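Local coordinates for DUF2666 domain-containing protein (Pyrococcus furiosus, PDB 3V68) that is of uncertain cellular function but probably binds double-stranded DNA, as a two-repeat member of the DUF2666 family, at residues Phe8-His12 / Glu13-Val17; Ser169-Glu172 / Thr173-Lys177; Phe139-Tyr143 / Gly144-Val148; Asp238-Ser241 / Lys242-Glu245. All coordinates share one frame; numbering follows the deposited sequence.

Contact 1 of 4, residues Phe8-His12 / Glu13-Val17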
loop_
_atom_site.group_PDB
_atom_site.type_symbol
_atom_site.label_atom_id
_atom_site.label_comp_id
_atom_site.label_asym_id
_atom_site.label_seq_id
_atom_site.Cartn_x
_atom_site.Cartn_y
_atom_site.Cartn_z
ATOM N N PHE A 8 -2.578 1.110 -16.668
ATOM C CA PHE A 8 -3.515 0.810 -15.605
ATOM C C PHE A 8 -4.864 1.417 -15.952
ATOM O O PHE A 8 -4.957 2.611 -16.230
ATOM C CB PHE A 8 -3.033 1.368 -14.258
ATOM C CG PHE A 8 -4.027 1.179 -13.151
ATOM C CD1 PHE A 8 -4.187 -0.068 -12.557
ATOM C CD2 PHE A 8 -4.827 2.239 -12.718
ATOM C CE1 PHE A 8 -5.121 -0.263 -11.546
ATOM C CE2 PHE A 8 -5.764 2.051 -11.702
ATOM C CZ PHE A 8 -5.911 0.801 -11.117
ATOM N N THR A 9 -5.906 0.592 -15.942
ATOM C CA THR A 9 -7.272 1.105 -16.022
ATOM C C THR A 9 -8.135 0.421 -14.976
ATOM O O THR A 9 -7.871 -0.720 -14.587
ATOM C CB THR A 9 -7.932 0.957 -17.430
ATOM O OG1 THR A 9 -8.140 -0.425 -17.745
ATOM C CG2 THR A 9 -7.088 1.608 -18.525
ATOM N N ALA A 10 -9.151 1.137 -14.511
ATOM C CA ALA A 10 -10.123 0.593 -13.578
ATOM C C ALA A 10 -11.491 1.128 -13.947
ATOM O O ALA A 10 -11.630 2.292 -14.321
ATOM C CB ALA A 10 -9.770 0.974 -12.147
ATOM N N LYS A 11 -12.491 0.260 -13.858
ATOM C CA LYS A 11 -13.876 0.632 -14.103
ATOM C C LYS A 11 -14.744 -0.195 -13.164
ATOM O O LYS A 11 -14.830 -1.412 -13.304
ATOM C CB LYS A 11 -14.249 0.380 -15.567
ATOM C CG LYS A 11 -15.713 0.638 -15.898
ATOM C CD LYS A 11 -15.977 0.452 -17.384
ATOM C CE LYS A 11 -17.464 0.536 -17.697
ATOM N NZ LYS A 11 -18.200 -0.700 -17.306
ATOM N N HIS A 12 -15.348 0.463 -12.181
ATOM C CA HIS A 12 -16.247 -0.211 -11.248
ATOM C C HIS A 12 -17.168 0.799 -10.594
ATOM O O HIS A 12 -16.709 1.725 -9.930
ATOM C CB HIS A 12 -15.468 -1.004 -10.189
ATOM C CG HIS A 12 -16.336 -1.873 -9.336
ATOM N ND1 HIS A 12 -16.148 -2.015 -7.977
ATOM C CD2 HIS A 12 -17.415 -2.630 -9.646
ATOM C CE1 HIS A 12 -17.065 -2.833 -7.490
ATOM N NE2 HIS A 12 -17.847 -3.219 -8.483
ATOM N N GLU A 13 -18.473 0.608 -10.791
ATOM C CA GLU A 13 -19.478 1.605 -10.419
ATOM C C GLU A 13 -19.095 2.951 -11.050
ATOM O O GLU A 13 -18.949 3.040 -12.272
ATOM C CB GLU A 13 -19.641 1.710 -8.890
ATOM C CG GLU A 13 -19.814 0.374 -8.150
ATOM C CD GLU A 13 -21.185 -0.258 -8.349
ATOM O OE1 GLU A 13 -22.198 0.474 -8.335
ATOM O OE2 GLU A 13 -21.249 -1.496 -8.504
ATOM N N GLU A 14 -18.897 3.975 -10.223
ATOM C CA GLU A 14 -18.555 5.314 -10.713
ATOM C C GLU A 14 -17.047 5.603 -10.760
ATOM O O GLU A 14 -16.630 6.679 -11.197
ATOM C CB GLU A 14 -19.297 6.392 -9.915
ATOM C CG GLU A 14 -20.757 6.561 -10.325
ATOM C CD GLU A 14 -21.456 7.683 -9.578
ATOM O OE1 GLU A 14 -21.600 7.584 -8.339
ATOM O OE2 GLU A 14 -21.872 8.663 -10.234
ATOM N N TRP A 15 -16.239 4.642 -10.316
ATOM C CA TRP A 15 -14.784 4.759 -10.400
ATOM C C TRP A 15 -14.306 4.312 -11.779
ATOM O O TRP A 15 -14.333 3.123 -12.100
ATOM C CB TRP A 15 -14.108 3.947 -9.283
ATOM C CG TRP A 15 -12.599 4.015 -9.285
ATOM C CD1 TRP A 15 -11.823 5.116 -9.529
ATOM C CD2 TRP A 15 -11.690 2.940 -9.000
ATOM N NE1 TRP A 15 -10.489 4.788 -9.431
ATOM C CE2 TRP A 15 -10.380 3.461 -9.110
ATOM C CE3 TRP A 15 -11.856 1.586 -8.673
ATOM C CZ2 TRP A 15 -9.238 2.674 -8.900
ATOM C CZ3 TRP A 15 -10.724 0.805 -8.465
ATOM C CH2 TRP A 15 -9.431 1.354 -8.575
ATOM N N ILE A 16 -13.899 5.278 -12.599
ATOM C CA ILE A 16 -13.415 5.010 -13.952
ATOM C C ILE A 16 -12.178 5.864 -14.241
ATOM O O ILE A 16 -12.278 7.079 -14.453
ATOM C CB ILE A 16 -14.515 5.251 -15.039
ATOM C CG1 ILE A 16 -15.812 4.513 -14.687
ATOM C CG2 ILE A 16 -14.008 4.811 -16.406
ATOM C CD1 ILE A 16 -17.060 5.038 -15.395
ATOM N N VAL A 17 -11.012 5.223 -14.229
ATOM C CA VAL A 17 -9.742 5.922 -14.461
ATOM C C VAL A 17 -8.825 5.115 -15.375
ATOM O O VAL A 17 -9.003 3.906 -15.545
ATOM C CB VAL A 17 -8.992 6.287 -13.140
ATOM C CG1 VAL A 17 -9.824 7.233 -12.271
ATOM C CG2 VAL A 17 -8.565 5.028 -12.364
#
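Ala-10 lays its methyl group on the indole of Trp-15, with CB 3.6 Å from the centroid of the six-membered ring and 13° off the ring normal, a CH-pi contact. Trp-15 has CG anti to its own N (chi1 -180°), which folds the indole back across the strand 8-12. At the far rim, CH2 of Trp-15 reaches the edge of the Phe-8 ring, 4.4 Å from CZ, and CG2 of Val-17 lies 4.1 Å from CE2 of Phe-8. This is the tight part of a beta hairpin with a two-residue loop, Glu-13 and Glu-14, its type II' turn running from His-12 to Trp-15, where N of His-12 donates to O of Trp-15 over 2.8 Å. The turn end is looser: Glu-13 holds CG over one face of the His-12 imidazole, whose ND1 bonds to Tyr-47, as the two side chains run side by side; Glu-14 points into solvent. Were the indole cut back to an alanine, the Ala-10 methyl would probably lose its cover and a gap open beside Phe-8. Helix 26-43 covers this face, bringing Val-36 and Val-40 to Phe-8 and Thr-39 to Trp-15. Along the other edge of strand 5-12 runs strand 136-143.

Contact 2 of 4, residues Ser169-Glu172 / Thr173-Lys177; sequences SINE and TAVNK
Val-175 sets its CG2 methyl 3.3 Å from the backbone O of Asn-171, one helical turn earlier. Its chi1 of 175° turns CG1 anti to the backbone N and leaves CG2 beside that N, so this branch leans back over the preceding turn. The same methyl meets the Asn-171 amide, being 4.1 Å from ND2, and the two side chains cross at a slant. Beneath them N of Val-175 donates to O of Asn-171 over 2.9 Å, a straight bond with 171° at the hydrogen. Such i to i+4 pairing is the repeat of an alpha-helix, continued by Asn-176 N to Glu-172 O. On another side of the helix, Thr-173 holds CB 3.5 Å from O of Ile-170. With chi1 at -71° its OG1 lies beside the backbone N and CG2 is anti to it, which separates a polar from an apolar branch: the hydroxyl bonds to Lys-150, whose NZ also bonds to Ser-169 OG. Within the fold, helix 160-181 is flanked by the sheet, where Ile-170 and Thr-173 both touch Phe-139, and by helix 26-43, where Ala-174 packs on Ser-37 and Asn-171 on Val-40.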
loop_
_atom_site.group_PDB
_atom_site.type_symbol
_atom_site.label_atom_id
_atom_site.label_comp_id
_atom_site.label_asym_id
_atom_site.label_seq_id
_atom_site.Cartn_x
_atom_site.Cartn_y
_atom_site.Cartn_z
ATOM N N SER A 169 -2.120 -6.604 -4.528
ATOM C CA SER A 169 -1.092 -7.255 -5.340
ATOM C C SER A 169 -0.467 -6.285 -6.342
ATOM O O SER A 169 0.747 -6.286 -6.536
ATOM C CB SER A 169 -1.673 -8.468 -6.072
ATOM O OG SER A 169 -0.639 -9.230 -6.677
ATOM N N ILE A 170 -1.301 -5.453 -6.965
ATOM C CA ILE A 170 -0.815 -4.430 -7.890
ATOM C C ILE A 170 0.058 -3.421 -7.146
ATOM O O ILE A 170 1.122 -3.032 -7.632
ATOM C CB ILE A 170 -1.978 -3.729 -8.623
ATOM C CG1 ILE A 170 -2.608 -4.697 -9.628
ATOM C CG2 ILE A 170 -1.496 -2.454 -9.335
ATOM C CD1 ILE A 170 -3.976 -4.282 -10.128
ATOM N N ASN A 171 -0.373 -3.026 -5.949
ATOM C CA ASN A 171 0.419 -2.121 -5.133
ATOM C C ASN A 171 1.792 -2.715 -4.831
ATOM O O ASN A 171 2.803 -2.020 -4.903
ATOM C CB ASN A 171 -0.313 -1.791 -3.831
ATOM C CG ASN A 171 0.440 -0.793 -2.980
ATOM O OD1 ASN A 171 0.786 -1.073 -1.821
ATOM N ND2 ASN A 171 0.699 0.377 -3.538
ATOM N N GLU A 172 1.819 -4.005 -4.509
ATOM C CA GLU A 172 3.074 -4.694 -4.220
ATOM C C GLU A 172 4.016 -4.677 -5.415
ATOM O O GLU A 172 5.209 -4.453 -5.254
ATOM C CB GLU A 172 2.809 -6.117 -3.733
ATOM C CG GLU A 172 2.309 -6.139 -2.299
ATOM C CD GLU A 172 1.621 -7.431 -1.921
ATOM O OE1 GLU A 172 1.286 -8.228 -2.827
ATOM O OE2 GLU A 172 1.411 -7.633 -0.704
ATOM N N THR A 173 3.472 -4.875 -6.612
ATOM C CA THR A 173 4.279 -4.793 -7.829
ATOM C C THR A 173 4.888 -3.403 -7.975
ATOM O O THR A 173 6.087 -3.262 -8.253
ATOM C CB THR A 173 3.446 -5.137 -9.074
ATOM O OG1 THR A 173 3.159 -6.540 -9.066
ATOM C CG2 THR A 173 4.186 -4.771 -10.374
ATOM N N ALA A 174 4.058 -2.384 -7.781
ATOM C CA ALA A 174 4.516 -1.006 -7.902
ATOM C C ALA A 174 5.632 -0.702 -6.912
ATOM O O ALA A 174 6.669 -0.174 -7.295
ATOM C CB ALA A 174 3.356 -0.028 -7.730
ATOM N N VAL A 175 5.418 -1.054 -5.648
ATOM C CA VAL A 175 6.412 -0.832 -4.595
ATOM C C VAL A 175 7.708 -1.598 -4.883
ATOM O O VAL A 175 8.805 -1.058 -4.720
ATOM C CB VAL A 175 5.842 -1.183 -3.192
ATOM C CG1 VAL A 175 6.917 -1.066 -2.114
ATOM C CG2 VAL A 175 4.683 -0.265 -2.851
ATOM N N ASN A 176 7.583 -2.841 -5.339
ATOM C CA ASN A 176 8.754 -3.649 -5.681
ATOM C C ASN A 176 9.560 -3.040 -6.830
ATOM O O ASN A 176 10.792 -3.018 -6.793
ATOM C CB ASN A 176 8.335 -5.084 -6.024
ATOM C CG ASN A 176 9.506 -5.951 -6.464
ATOM O OD1 ASN A 176 10.525 -6.029 -5.784
ATOM N ND2 ASN A 176 9.356 -6.608 -7.603
ATOM N N LYS A 177 8.863 -2.536 -7.843
ATOM C CA LYS A 177 9.523 -2.127 -9.078
ATOM C C LYS A 177 10.002 -0.678 -9.108
ATOM O O LYS A 177 10.918 -0.353 -9.856
ATOM C CB LYS A 177 8.651 -2.440 -10.299
ATOM C CG LYS A 177 8.443 -3.937 -10.548
ATOM C CD LYS A 177 9.763 -4.700 -10.755
ATOM C CE LYS A 177 10.492 -4.267 -12.027
ATOM N NZ LYS A 177 11.792 -4.980 -12.164
#

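Contact 3 of 4, residues Phe139-Tyr143 / Gly144-Val148; sequences FTARY and GSWIV
A tight beta hairpin is sealed here by Trp-146, which takes the methyl of Ala-141 over one face: CB of Ala-141 stands 3.9 Å from the centroid of the six-membered ring, offset toward the rim. CB of Tyr-143 comes to the edge of the same indole, 4.1 Å from CE3. Phe-139 offers its own edge to the second strand, where CG1 of Val-148 lies 3.9 Å from CD2 of Phe-139; chi1 of -179°, with the phenyl anti to N, swings it there. The hairpin turns through a type II' bend from Tyr-143 to Trp-146, with Gly-144 taking the positive phi of 61° that favours glycine. N of Tyr-143 gives a nearly straight bond to O of Trp-146. On the opposite face Arg-142 bends at chi2 and brings the face of its guanidinium onto O of Gly-144, 3.0 Å from NH2, an electrostatic contact and not a hydrogen bond, while CG lies 4.1 Å from CD1 of Ile-147. A serine replacing Arg-142 would probably leave the Gly-144 carbonyl without its positive cover and Ile-147 without the alkyl chain that slants across it. Outside the hairpin, Lys-177 makes a cation-pi contact with Trp-146 and Phe-181 meets it edge-to-face, both from helix 160-181.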
loop_
_atom_site.group_PDB
_atom_site.type_symbol
_atom_site.label_atom_id
_atom_site.label_comp_id
_atom_site.label_asym_id
_atom_site.label_seq_id
_atom_site.Cartn_x
_atom_site.Cartn_y
_atom_site.Cartn_z
ATOM N N PHE A 139 -4.002 -3.981 -14.645
ATOM C CA PHE A 139 -2.604 -3.555 -14.644
ATOM C C PHE A 139 -1.832 -4.460 -15.588
ATOM O O PHE A 139 -1.706 -5.660 -15.343
ATOM C CB PHE A 139 -1.988 -3.614 -13.239
ATOM C CG PHE A 139 -0.546 -3.161 -13.182
ATOM C CD1 PHE A 139 -0.240 -1.828 -12.947
ATOM C CD2 PHE A 139 0.503 -4.064 -13.374
ATOM C CE1 PHE A 139 1.080 -1.393 -12.892
ATOM C CE2 PHE A 139 1.832 -3.642 -13.329
ATOM C CZ PHE A 139 2.121 -2.296 -13.088
ATOM N N THR A 140 -1.303 -3.878 -16.658
ATOM C CA THR A 140 -0.552 -4.640 -17.645
ATOM C C THR A 140 0.781 -3.959 -17.888
ATOM O O THR A 140 0.831 -2.766 -18.201
ATOM C CB THR A 140 -1.345 -4.791 -18.968
ATOM O OG1 THR A 140 -2.545 -5.527 -18.720
ATOM C CG2 THR A 140 -0.528 -5.529 -20.018
ATOM N N ALA A 141 1.856 -4.722 -17.716
ATOM C CA ALA A 141 3.204 -4.212 -17.901
ATOM C C ALA A 141 4.053 -5.187 -18.691
ATOM O O ALA A 141 4.139 -6.368 -18.347
ATOM C CB ALA A 141 3.853 -3.929 -16.548
ATOM N N ARG A 142 4.661 -4.691 -19.764
ATOM C CA ARG A 142 5.749 -5.400 -20.418
ATOM C C ARG A 142 6.828 -4.403 -20.822
ATOM O O ARG A 142 6.588 -3.497 -21.624
ATOM C CB ARG A 142 5.266 -6.205 -21.625
ATOM C CG ARG A 142 6.271 -7.279 -22.079
ATOM C CD ARG A 142 7.329 -6.728 -23.036
ATOM N NE ARG A 142 8.455 -7.647 -23.204
ATOM C CZ ARG A 142 9.318 -7.614 -24.216
ATOM N NH1 ARG A 142 9.197 -6.708 -25.180
ATOM N NH2 ARG A 142 10.307 -8.497 -24.269
ATOM N N TYR A 143 8.013 -4.576 -20.245
ATOM C CA TYR A 143 9.148 -3.712 -20.533
ATOM C C TYR A 143 10.434 -4.491 -20.303
ATOM O O TYR A 143 10.725 -4.909 -19.181
ATOM C CB TYR A 143 9.110 -2.452 -19.661
ATOM C CG TYR A 143 10.107 -1.399 -20.083
ATOM C CD1 TYR A 143 9.951 -0.710 -21.284
ATOM C CD2 TYR A 143 11.209 -1.091 -19.287
ATOM C CE1 TYR A 143 10.867 0.255 -21.685
ATOM C CE2 TYR A 143 12.129 -0.122 -19.679
ATOM C CZ TYR A 143 11.951 0.543 -20.880
ATOM O OH TYR A 143 12.847 1.503 -21.285
ATOM N N GLY A 144 11.197 -4.682 -21.376
ATOM C CA GLY A 144 12.364 -5.551 -21.335
ATOM C C GLY A 144 11.940 -6.960 -20.979
ATOM O O GLY A 144 10.992 -7.496 -21.555
ATOM N N SER A 145 12.622 -7.548 -20.002
ATOM C CA SER A 145 12.291 -8.893 -19.535
ATOM C C SER A 145 11.209 -8.885 -18.450
ATOM O O SER A 145 10.777 -9.943 -17.995
ATOM C CB SER A 145 13.548 -9.609 -19.033
ATOM O OG SER A 145 14.147 -8.904 -17.961
ATOM N N TRP A 146 10.772 -7.691 -18.051
ATOM C CA TRP A 146 9.770 -7.530 -16.997
ATOM C C TRP A 146 8.348 -7.562 -17.552
ATOM O O TRP A 146 7.955 -6.700 -18.343
ATOM C CB TRP A 146 10.019 -6.223 -16.224
ATOM C CG TRP A 146 8.983 -5.902 -15.175
ATOM C CD1 TRP A 146 8.632 -6.673 -14.105
ATOM C CD2 TRP A 146 8.189 -4.710 -15.089
ATOM N NE1 TRP A 146 7.659 -6.040 -13.364
ATOM C CE2 TRP A 146 7.367 -4.836 -13.948
ATOM C CE3 TRP A 146 8.085 -3.551 -15.872
ATOM C CZ2 TRP A 146 6.455 -3.844 -13.565
ATOM C CZ3 TRP A 146 7.177 -2.564 -15.494
ATOM C CH2 TRP A 146 6.377 -2.719 -14.346
ATOM N N ILE A 147 7.580 -8.564 -17.126
ATOM C CA ILE A 147 6.178 -8.680 -17.507
ATOM C C ILE A 147 5.290 -8.985 -16.300
ATOM O O ILE A 147 5.557 -9.920 -15.540
ATOM C CB ILE A 147 5.951 -9.735 -18.633
ATOM C CG1 ILE A 147 4.463 -9.819 -18.994
ATOM C CG2 ILE A 147 6.509 -11.102 -18.237
ATOM C CD1 ILE A 147 4.196 -10.348 -20.387
ATOM N N VAL A 148 4.251 -8.170 -16.129
ATOM C CA VAL A 148 3.249 -8.369 -15.084
ATOM C C VAL A 148 1.865 -8.136 -15.679
ATOM O O VAL A 148 1.607 -7.108 -16.312
ATOM C CB VAL A 148 3.457 -7.410 -13.869
ATOM C CG1 VAL A 148 2.255 -7.466 -12.918
ATOM C CG2 VAL A 148 4.726 -7.755 -13.115
#

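Contact 4 of 4, residues Asp238-Ser241 / Lys242-Glu245; sequences DVPS and KNLE
The flat carboxamide of Asn-243 lies against the ring of Pro-240, with OD1 of Asn-243 3.6 Å from CB of Pro-240 and the amide carbon CG 3.7 Å from CG of the proline. The two side chains meet at a slant, and the contact is one of van der Waals packing. A chi1 of -69° keeps the carboxamide beside the backbone N of Asn-243, on the side from which the proline approaches. At its other end ND2 is taken by Glu-99 OE1 and by O of Leu-96. The backbone N of Asn-243 donates to O of Pro-240 over 3.1 Å, but the donor stands 55° above the carbonyl plane and the bond is bent. Firmer is the bond from N of Glu-245 to O of Ser-241, 2.9 Å long and 162° at the hydrogen; N of Leu-244 reaches the same oxygen in a weak bond. These bonds begin helix 241-248. Val-239 adds an apolar touch, its CG1 4.2 Å from CD1 of Leu-244, the side chains crossing at about a right angle, with Val-100 of helix 91-110 packed on both. Ser-241 turns OG toward Glu-172 of helix 160-181. The chemistry implies a helix start fixed on two sides: buried polar groups of Ser-241 and Asn-243 each find an acidic partner on a different helix, and the negative charge of Glu-172 near the first turn would probably be favoured by the helix dipole.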
loop_
_atom_site.group_PDB
_atom_site.type_symbol
_atom_site.label_atom_id
_atom_site.label_comp_id
_atom_site.label_asym_id
_atom_site.label_seq_id
_atom_site.Cartn_x
_atom_site.Cartn_y
_atom_site.Cartn_z
ATOM N N ASP A 238 1.698 -0.826 3.262
ATOM C CA ASP A 238 1.234 -1.529 2.066
ATOM C C ASP A 238 0.477 -2.778 2.520
ATOM O O ASP A 238 1.029 -3.606 3.246
ATOM C CB ASP A 238 2.418 -1.888 1.145
ATOM C CG ASP A 238 3.227 -0.664 0.711
ATOM O OD1 ASP A 238 2.611 0.347 0.301
ATOM O OD2 ASP A 238 4.484 -0.709 0.772
ATOM N N VAL A 239 -0.790 -2.894 2.118
ATOM C CA VAL A 239 -1.636 -4.044 2.482
ATOM C C VAL A 239 -1.026 -5.355 1.963
ATOM O O VAL A 239 -0.739 -5.470 0.773
ATOM C CB VAL A 239 -3.086 -3.886 1.944
ATOM C CG1 VAL A 239 -3.882 -5.181 2.116
ATOM C CG2 VAL A 239 -3.792 -2.717 2.631
ATOM N N PRO A 240 -0.804 -6.340 2.860
ATOM C CA PRO A 240 -0.245 -7.614 2.408
ATOM C C PRO A 240 -1.280 -8.457 1.659
ATOM O O PRO A 240 -2.222 -8.988 2.267
ATOM C CB PRO A 240 0.204 -8.281 3.715
ATOM C CG PRO A 240 -0.692 -7.714 4.754
ATOM C CD PRO A 240 -0.991 -6.303 4.324
ATOM N N SER A 241 -1.113 -8.568 0.341
ATOM C CA SER A 241 -2.082 -9.277 -0.493
ATOM C C SER A 241 -2.190 -10.745 -0.088
ATOM O O SER A 241 -3.265 -11.331 -0.180
ATOM C CB SER A 241 -1.725 -9.170 -1.979
ATOM O OG SER A 241 -0.577 -9.944 -2.279
ATOM N N LYS A 242 -1.078 -11.321 0.366
ATOM C CA LYS A 242 -1.055 -12.733 0.755
ATOM C C LYS A 242 -2.050 -13.040 1.878
ATOM O O LYS A 242 -2.619 -14.127 1.915
ATOM C CB LYS A 242 0.363 -13.219 1.089
ATOM C CG LYS A 242 1.012 -12.661 2.355
ATOM C CD LYS A 242 2.370 -13.314 2.573
ATOM C CE LYS A 242 2.937 -13.030 3.954
ATOM N NZ LYS A 242 4.179 -13.821 4.199
ATOM N N ASN A 243 -2.271 -12.081 2.777
ATOM C CA ASN A 243 -3.257 -12.265 3.847
ATOM C C ASN A 243 -4.660 -12.463 3.285
ATOM O O ASN A 243 -5.416 -13.313 3.755
ATOM C CB ASN A 243 -3.245 -11.089 4.828
ATOM C CG ASN A 243 -1.979 -11.028 5.660
ATOM O OD1 ASN A 243 -0.888 -11.342 5.182
ATOM N ND2 ASN A 243 -2.116 -10.595 6.912
ATOM N N LEU A 244 -4.991 -11.688 2.258
ATOM C CA LEU A 244 -6.300 -11.758 1.630
ATOM C C LEU A 244 -6.420 -13.012 0.766
ATOM O O LEU A 244 -7.483 -13.628 0.707
ATOM C CB LEU A 244 -6.584 -10.482 0.825
ATOM C CG LEU A 244 -6.634 -9.178 1.635
ATOM C CD1 LEU A 244 -6.686 -7.957 0.710
ATOM C CD2 LEU A 244 -7.805 -9.172 2.623
ATOM N N GLU A 245 -5.311 -13.386 0.125
ATOM C CA GLU A 245 -5.200 -14.623 -0.647
ATOM C C GLU A 245 -5.491 -15.829 0.244
ATOM O O GLU A 245 -6.303 -16.686 -0.111
ATOM C CB GLU A 245 -3.791 -14.727 -1.248
ATOM C CG GLU A 245 -3.588 -15.827 -2.292
ATOM C CD GLU A 245 -2.162 -15.857 -2.834
ATOM O OE1 GLU A 245 -1.490 -14.797 -2.838
ATOM O OE2 GLU A 245 -1.714 -16.943 -3.260
#

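Contacts 1 and 3 appear to be corresponding hairpins, one in each of the two DUF2666 regions of the sequence, whose inner strands 5-12 and 136-143 are neighbours in one antiparallel sheet; their centres lie 21 Å apart, yet they meet where CD1 of Phe-8 comes 4.2 Å from CB of Phe-139. Contact 2 lies between contacts 3 and 4, its centre 12 Å from each. Toward contact 3 it sends Thr-173, with CG2 4.0 Å from CZ2 of Trp-146. Toward contact 4, OE1 of Glu-172 is 2.6 Å from OG of Ser-241, a probable hydrogen bond. Contacts 1 and 4 remain about 13 Å apart at their nearest atoms.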